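Glutathione S-transferase (Bombyx mori, PDB 3AY8) is an unclassified glutathione transferase that transfers glutathione to electrophilic compounds and forms a homodimer. Local coordinates at the interface of chains A and B. Coordinates in Å, arbitrary orientation; residue numbers count along the deposited sequence, not the author numbering. Chains: chain A/B, Glutathione S-transferase.

Contact 1: the interface of chains A and B. Residues chain A 91, 94-95, 97-98; chain B 63, 65, 70.
Stacked amide and aromatic planes join A:Gln91 to B:Phe63 at the dimer interface of this cytosolic glutathione transferase, where helix 90-120 of chain A packs on strand 63-66 and the start of helix 68-79 of the glutathione-binding domain of chain B. The A:Gln91 amide stacks, planes 8° apart, over the CB-CG end of B:Phe63, its CD 3.6 Å from the ring carbon CG. Farther along the ring, the aliphatic CB makes a CH-pi contact 3.8 Å from the centroid, offset toward the rim. An extended chain beyond CG lets A:Gln91 run across the ring in the opposite sense to the phenylalanine, while B:Phe63, with CG opposite its own backbone N (chi1 173°), sends its ring toward the helix.

Van der Waals packing follows. A:Ala94 CB lies 3.9 Å from B:Phe63 CZ, and A:Val95 CG2 meets CE1 of the same ring. Methyl CD1 of B:Leu65 rests 3.8 Å from A:Ala94 CB and also touches the amide nitrogen NE2 of A:Gln98. A leucine in place of B:Phe63 takes away the flat ring, and the A:Gln91 amide would probably be left without its stacking partner and freer to turn.

A polar link runs through water: A:Asn97 ND2 donates to water 1 over 3.0 Å, at 167° at the hydrogen, and the water lies 2.7 Å from the backbone carbonyl O of B:Ala70. The methyl CB of B:Ala70 packs against the backbone of A:Gln98.

Contact 2: the interface of chains A and B. Residues chain A 52, 54, 66; chain B 102, 140, 144.
Strand 63-66 of chain A and the loop bearing A:Gln52 and A:Cys54, both in the thioredoxin-like N-terminal domain of this glutathione transferase, meet helices 90-120 and 128-147 from the helical domain of chain B. The centre of the patch is aromatic. A:Trp66 presents the six-membered end of its indole, CZ2 lying 3.4 Å from CZ of B:Phe144, and the two side chains arrive from opposite directions. CE1 of B:Phe144 and CD1 of B:Phe102 both lie in the indole plane, at its edge, with A:Trp66 CH2 4.0 Å from the latter atom. The tryptophan takes the crowded position between backbone N and carbonyl carbon (chi1 53°), which directs the benzo end across the interface.

Within chain B the phenylalanines brace one another. The edge of B:Phe144 stands over the centre of the B:Phe102 ring, CE2 3.5 Å above its plane, and the backbone O of B:Phe140 lies over a face of B:Phe144, toward the rim. These second-shell contacts probably help fix the surface that receives the indole.

B:Phe140 reaches toward the loop instead. Its CE1 packs 3.7 Å from the thiol SG of A:Cys54. A:Gln52 approaches the same ring with its CD in the ring plane, at the edge, but this glutamine is poorly ordered.

Contact 3: the interface of chains A and B. Residues chain A 74, 77-78; chain B 90.
Apolar helix-to-helix packing at the homodimer interface brings B:Leu90 against A:Asp77 and A:Lys78, and so helps hold the two subunits of this glutathione transferase together. The leucine stands in the first turn of helix 90-120, in the helical domain of chain B, and its partners line helix 68-79, in the thioredoxin-like domain of chain A. B:Leu90 loses 85 Å² of surface to the partner, far more than any other residue of the patch.

The two methyl branches divide the work. CD2 lies 3.7 Å from CB of A:Asp77, and the carboxylate oxygen OD2 is 3.9 Å from the same methyl. CD1 instead presses on the helix backbone, 3.8 Å from the amide N of A:Lys78 and 3.9 Å from its CA. The leucine and aspartate side chains cross at about a right angle, and CD2 meets both the aliphatic CB and the carboxylate of A:Asp77. With CG opposite the carbonyl carbon (chi1 -66°), B:Leu90 points both methyls at this junction between A:Asp77 and A:Lys78.

One turn back along helix 68-79 of chain A, the ring of A:Tyr74 borders the leucine backbone, CD1 being 3.7 Å from its carbonyl O. A:Lys78 folds along this ring: CB lies over one face, near the rim, and bends at chi2 (94°) and chi4 bring NZ to the phenol OH of A:Tyr74, where the hydrogen bond is weak at 3.4 Å.

Contact 1: the interface of chains A and B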
ATOM      1  N   GLN A  91     -18.712  -2.983  -3.758  1.00 29.94           N
ATOM      2  CA  GLN A  91     -18.166  -4.203  -3.190  1.00 29.69           C
ATOM      3  C   GLN A  91     -17.121  -4.872  -4.111  1.00 29.41           C
ATOM      4  O   GLN A  91     -16.060  -5.299  -3.639  1.00 28.88           O
ATOM      5  CB  GLN A  91     -19.293  -5.160  -2.770  1.00 30.06           C
ATOM      6  CG  GLN A  91     -20.253  -4.530  -1.728  1.00 31.12           C
ATOM      7  CD  GLN A  91     -21.258  -5.510  -1.116  1.00 33.50           C
ATOM      8  OE1 GLN A  91     -21.410  -6.647  -1.576  1.00 33.25           O
ATOM      9  NE2 GLN A  91     -21.946  -5.064  -0.061  1.00 33.38           N
ATOM     10  N   ALA A  94     -14.167  -2.604  -3.909  1.00 26.57           N
ATOM     11  CA  ALA A  94     -13.476  -2.826  -2.632  1.00 25.95           C
ATOM     12  C   ALA A  94     -12.527  -4.021  -2.681  1.00 25.60           C
ATOM     13  O   ALA A  94     -11.431  -3.974  -2.123  1.00 25.60           O
ATOM     14  CB  ALA A  94     -14.486  -2.989  -1.501  1.00 26.05           C
ATOM     15  N   VAL A  95     -12.931  -5.075  -3.379  1.00 25.40           N
ATOM     16  CA  VAL A  95     -12.075  -6.235  -3.533  1.00 25.77           C
ATOM     17  C   VAL A  95     -10.845  -5.922  -4.385  1.00 25.54           C
ATOM     18  O   VAL A  95      -9.738  -6.325  -4.039  1.00 26.26           O
ATOM     19  CB  VAL A  95     -12.850  -7.481  -4.039  1.00 26.19           C
ATOM     20  CG1 VAL A  95     -11.922  -8.672  -4.172  1.00 25.91           C
ATOM     21  CG2 VAL A  95     -13.981  -7.836  -3.038  1.00 27.55           C
ATOM     22  N   ASN A  97      -9.527  -2.902  -4.731  1.00 24.53           N
ATOM     23  CA  ASN A  97      -8.726  -1.995  -3.893  1.00 24.14           C
ATOM     24  C   ASN A  97      -7.930  -2.793  -2.868  1.00 23.88           C
ATOM     25  O   ASN A  97      -6.739  -2.541  -2.634  1.00 24.16           O
ATOM     26  CB  ASN A  97      -9.615  -0.981  -3.172  1.00 24.04           C
ATOM     27  CG  ASN A  97     -10.107   0.139  -4.087  1.00 25.15           C
ATOM     28  OD1 ASN A  97      -9.577   0.359  -5.188  1.00 25.19           O
ATOM     29  ND2 ASN A  97     -11.126   0.853  -3.627  1.00 24.46           N
ATOM     30  N   GLN A  98      -8.618  -3.772  -2.295  1.00 23.68           N
ATOM     31  CA  GLN A  98      -8.040  -4.679  -1.308  0.50 23.41           C
ATOM     32  C   GLN A  98      -6.807  -5.384  -1.876  1.00 23.77           C
ATOM     33  O   GLN A  98      -5.747  -5.377  -1.240  1.00 23.32           O
ATOM     34  CB  GLN A  98      -9.089  -5.696  -0.840  0.50 22.98           C
ATOM     35  CG  GLN A  98      -8.689  -6.573   0.327  0.50 21.24           C
ATOM     36  CD  GLN A  98      -9.553  -7.830   0.412  0.50 20.47           C
ATOM     37  OE1 GLN A  98      -9.439  -8.744  -0.415  0.50 19.78           O
ATOM     38  NE2 GLN A  98     -10.427  -7.867   1.392  0.50 17.05           N
TER
ATOM     39  N   PHE B  63     -20.898  -9.324   3.485  1.00 36.40           N
ATOM     40  CA  PHE B  63     -19.753  -8.896   2.664  1.00 35.34           C
ATOM     41  C   PHE B  63     -18.588  -8.658   3.614  1.00 34.80           C
ATOM     42  O   PHE B  63     -18.609  -7.729   4.431  1.00 34.92           O
ATOM     43  CB  PHE B  63     -20.058  -7.629   1.846  1.00 34.94           C
ATOM     44  CG  PHE B  63     -18.853  -7.062   1.110  1.00 34.44           C
ATOM     45  CD1 PHE B  63     -18.225  -7.788   0.095  1.00 34.25           C
ATOM     46  CD2 PHE B  63     -18.362  -5.797   1.425  1.00 33.65           C
ATOM     47  CE1 PHE B  63     -17.111  -7.271  -0.585  1.00 33.66           C
ATOM     48  CE2 PHE B  63     -17.250  -5.264   0.753  1.00 34.17           C
ATOM     49  CZ  PHE B  63     -16.624  -6.012  -0.254  1.00 34.25           C
ATOM     50  N   LEU B  65     -14.687  -7.846   4.272  1.00 32.10           N
ATOM     51  CA  LEU B  65     -13.630  -7.075   3.648  1.00 31.35           C
ATOM     52  C   LEU B  65     -12.499  -6.853   4.638  1.00 31.33           C
ATOM     53  O   LEU B  65     -12.733  -6.433   5.767  1.00 31.12           O
ATOM     54  CB  LEU B  65     -14.183  -5.721   3.191  1.00 30.87           C
ATOM     55  CG  LEU B  65     -13.279  -4.767   2.410  1.00 29.46           C
ATOM     56  CD1 LEU B  65     -12.947  -5.334   1.003  1.00 28.67           C
ATOM     57  CD2 LEU B  65     -13.925  -3.389   2.331  1.00 26.71           C
ATOM     58  N   ALA B  70      -8.851  -0.134   2.047  1.00 22.91           N
ATOM     59  CA  ALA B  70     -10.014  -0.601   1.277  1.00 23.56           C
ATOM     60  C   ALA B  70     -11.321  -0.407   2.064  1.00 23.94           C
ATOM     61  O   ALA B  70     -12.325   0.062   1.517  1.00 24.33           O
ATOM     62  CB  ALA B  70      -9.843  -2.047   0.899  1.00 22.84           C
TER
HETATM   63  O   HOH W   1     -12.672   0.062  -1.204  1.00 22.23           O

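Contact 2: the interface of chains A and B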
ATOM      1  N   GLN A  52      10.036  15.079  -5.422  1.00 63.43           N
ATOM      2  CA  GLN A  52      11.289  14.350  -5.684  1.00 61.57           C
ATOM      3  C   GLN A  52      11.171  13.353  -6.852  1.00 59.58           C
ATOM      4  O   GLN A  52      10.108  13.233  -7.474  1.00 59.45           O
ATOM      5  CB  GLN A  52      11.801  13.655  -4.421  1.00 62.04           C
ATOM      6  CG  GLN A  52      13.279  13.312  -4.467  1.00 63.78           C
ATOM      7  CD  GLN A  52      13.632  12.121  -3.597  1.00 66.37           C
ATOM      8  OE1 GLN A  52      13.278  12.069  -2.416  1.00 68.26           O
ATOM      9  NE2 GLN A  52      14.346  11.159  -4.175  1.00 67.07           N
ATOM     10  N   CYS A  54      10.081  10.724  -8.196  1.00 47.60           N
ATOM     11  CA  CYS A  54       9.126   9.622  -8.082  0.50 45.60           C
ATOM     12  C   CYS A  54       8.785   9.012  -9.440  1.00 43.53           C
ATOM     13  O   CYS A  54       8.372   9.708 -10.365  1.00 43.50           O
ATOM     14  CB  CYS A  54       7.861  10.056  -7.336  0.50 45.67           C
ATOM     15  SG  CYS A  54       8.137  10.426  -5.580  0.50 46.97           S
ATOM     16  N   TRP A  66       1.647  10.692  -8.890  1.00 30.88           N
ATOM     17  CA  TRP A  66       2.513   9.536  -8.702  1.00 30.67           C
ATOM     18  C   TRP A  66       1.774   8.453  -7.920  1.00 28.82           C
ATOM     19  O   TRP A  66       0.582   8.610  -7.612  1.00 29.18           O
ATOM     20  CB  TRP A  66       3.861   9.926  -8.077  1.00 32.13           C
ATOM     21  CG  TRP A  66       3.758  10.712  -6.801  1.00 35.53           C
ATOM     22  CD1 TRP A  66       3.621  12.064  -6.682  1.00 39.77           C
ATOM     23  CD2 TRP A  66       3.802  10.193  -5.465  1.00 40.68           C
ATOM     24  NE1 TRP A  66       3.569  12.424  -5.350  1.00 41.15           N
ATOM     25  CE2 TRP A  66       3.682  11.292  -4.584  1.00 42.23           C
ATOM     26  CE3 TRP A  66       3.946   8.904  -4.922  1.00 42.29           C
ATOM     27  CZ2 TRP A  66       3.689  11.140  -3.187  1.00 44.27           C
ATOM     28  CZ3 TRP A  66       3.945   8.756  -3.519  1.00 44.21           C
ATOM     29  CH2 TRP A  66       3.818   9.866  -2.677  1.00 44.56           C
TER
ATOM     30  N   PHE B 102       0.711   5.780  -0.243  1.00 24.43           N
ATOM     31  CA  PHE B 102       1.885   6.243   0.514  1.00 25.10           C
ATOM     32  C   PHE B 102       1.870   5.709   1.956  1.00 24.92           C
ATOM     33  O   PHE B 102       2.888   5.231   2.446  1.00 25.88           O
ATOM     34  CB  PHE B 102       1.973   7.773   0.454  1.00 25.08           C
ATOM     35  CG  PHE B 102       2.963   8.377   1.412  1.00 27.46           C
ATOM     36  CD1 PHE B 102       4.302   8.543   1.044  1.00 27.35           C
ATOM     37  CD2 PHE B 102       2.558   8.792   2.677  1.00 27.51           C
ATOM     38  CE1 PHE B 102       5.211   9.107   1.936  1.00 29.35           C
ATOM     39  CE2 PHE B 102       3.474   9.373   3.579  1.00 29.23           C
ATOM     40  CZ  PHE B 102       4.787   9.535   3.205  1.00 27.74           C
ATOM     41  N   PHE B 140       8.969  13.460   3.275  1.00 26.72           N
ATOM     42  CA  PHE B 140       7.988  13.521   2.197  1.00 27.67           C
ATOM     43  C   PHE B 140       6.620  13.930   2.734  1.00 26.73           C
ATOM     44  O   PHE B 140       5.966  14.796   2.163  1.00 26.55           O
ATOM     45  CB  PHE B 140       7.882  12.162   1.517  1.00 28.93           C
ATOM     46  CG  PHE B 140       8.512  12.103   0.168  1.00 34.52           C
ATOM     47  CD1 PHE B 140       7.720  12.101  -0.975  1.00 39.39           C
ATOM     48  CD2 PHE B 140       9.897  12.035   0.032  1.00 40.09           C
ATOM     49  CE1 PHE B 140       8.298  12.039  -2.244  1.00 42.89           C
ATOM     50  CE2 PHE B 140      10.489  11.974  -1.232  1.00 41.99           C
ATOM     51  CZ  PHE B 140       9.690  11.969  -2.370  1.00 43.03           C
ATOM     52  N   PHE B 144       4.139  17.152   1.853  1.00 30.24           N
ATOM     53  CA  PHE B 144       2.688  17.114   1.551  1.00 30.84           C
ATOM     54  C   PHE B 144       1.971  18.208   2.341  1.00 30.95           C
ATOM     55  O   PHE B 144       1.129  18.931   1.807  1.00 31.18           O
ATOM     56  CB  PHE B 144       2.035  15.765   1.927  1.00 31.05           C
ATOM     57  CG  PHE B 144       2.622  14.562   1.233  1.00 31.44           C
ATOM     58  CD1 PHE B 144       3.293  14.674   0.015  1.00 33.72           C
ATOM     59  CD2 PHE B 144       2.455  13.303   1.786  1.00 32.01           C
ATOM     60  CE1 PHE B 144       3.833  13.537  -0.611  1.00 34.60           C
ATOM     61  CE2 PHE B 144       2.971  12.174   1.169  1.00 31.56           C
ATOM     62  CZ  PHE B 144       3.668  12.289  -0.020  1.00 32.73           C
TER

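Contact 3: the interface of chains A and B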
ATOM      1  N   TYR A  74      -6.951   5.830 -11.431  1.00 27.12           N
ATOM      2  CA  TYR A  74      -7.282   7.091 -12.089  1.00 28.19           C
ATOM      3  C   TYR A  74      -7.479   6.888 -13.601  1.00 28.58           C
ATOM      4  O   TYR A  74      -8.483   7.335 -14.171  1.00 28.05           O
ATOM      5  CB  TYR A  74      -6.189   8.122 -11.833  1.00 28.44           C
ATOM      6  CG  TYR A  74      -6.365   9.377 -12.653  1.00 30.80           C
ATOM      7  CD1 TYR A  74      -7.341  10.319 -12.314  1.00 31.70           C
ATOM      8  CD2 TYR A  74      -5.580   9.613 -13.776  1.00 30.82           C
ATOM      9  CE1 TYR A  74      -7.523  11.458 -13.075  1.00 33.18           C
ATOM     10  CE2 TYR A  74      -5.753  10.755 -14.546  1.00 32.33           C
ATOM     11  CZ  TYR A  74      -6.727  11.674 -14.188  1.00 33.23           C
ATOM     12  OH  TYR A  74      -6.908  12.823 -14.926  1.00 34.19           O
ATOM     13  N   ASP A  77     -10.805   4.760 -14.304  1.00 31.41           N
ATOM     14  CA  ASP A  77     -12.026   5.571 -14.187  1.00 32.69           C
ATOM     15  C   ASP A  77     -12.095   6.702 -15.234  1.00 33.57           C
ATOM     16  O   ASP A  77     -13.159   6.974 -15.772  1.00 33.25           O
ATOM     17  CB  ASP A  77     -12.187   6.142 -12.763  1.00 32.02           C
ATOM     18  CG  ASP A  77     -12.840   5.155 -11.790  1.00 32.61           C
ATOM     19  OD1 ASP A  77     -13.380   4.120 -12.236  1.00 34.66           O
ATOM     20  OD2 ASP A  77     -12.823   5.410 -10.563  1.00 31.48           O
ATOM     21  N   LYS A  78     -10.965   7.347 -15.523  1.00 34.57           N
ATOM     22  CA  LYS A  78     -10.970   8.476 -16.451  1.00 36.44           C
ATOM     23  C   LYS A  78     -11.094   8.047 -17.930  1.00 37.50           C
ATOM     24  O   LYS A  78     -11.842   8.667 -18.689  1.00 37.71           O
ATOM     25  CB  LYS A  78      -9.750   9.383 -16.220  1.00 36.21           C
ATOM     26  CG  LYS A  78      -9.711  10.645 -17.084  1.00 37.91           C
ATOM     27  CD  LYS A  78     -10.315  11.846 -16.392  1.00 40.59           C
ATOM     28  CE  LYS A  78     -10.345  13.059 -17.316  1.00 43.01           C
ATOM     29  NZ  LYS A  78      -8.975  13.643 -17.558  1.00 44.46           N
TER
ATOM     30  N   LEU B  90     -12.388  12.758  -9.862  1.00 31.53           N
ATOM     31  CA  LEU B  90     -11.371  11.732 -10.104  1.00 31.09           C
ATOM     32  C   LEU B  90      -9.965  12.164  -9.749  1.00 30.58           C
ATOM     33  O   LEU B  90      -9.183  11.355  -9.280  1.00 30.91           O
ATOM     34  CB  LEU B  90     -11.422  11.214 -11.553  1.00 31.23           C
ATOM     35  CG  LEU B  90     -12.702  10.458 -11.904  1.00 30.91           C
ATOM     36  CD1 LEU B  90     -12.680  10.003 -13.357  1.00 32.36           C
ATOM     37  CD2 LEU B  90     -12.881   9.269 -10.959  1.00 31.91           C
TER

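All three contacts use the long helix 90-120, contact 1 from chain A, contacts 2 and 3 from chain B. Contact 1 shares strand 63-66 with contact 2 and helix 68-79 with contact 3, each time with the chains exchanged. Judged by the centres of their C-alpha atoms, contacts 1 and 2 lie about 25 Å apart, contacts 1 and 3 about 18 Å, and contacts 2 and 3 about 20 Å. Because the dimer is two-fold symmetric, every patch recurs with its chains swapped, and the N-terminal domain of each subunit is thereby joined at several separated points to the helical domain of the other.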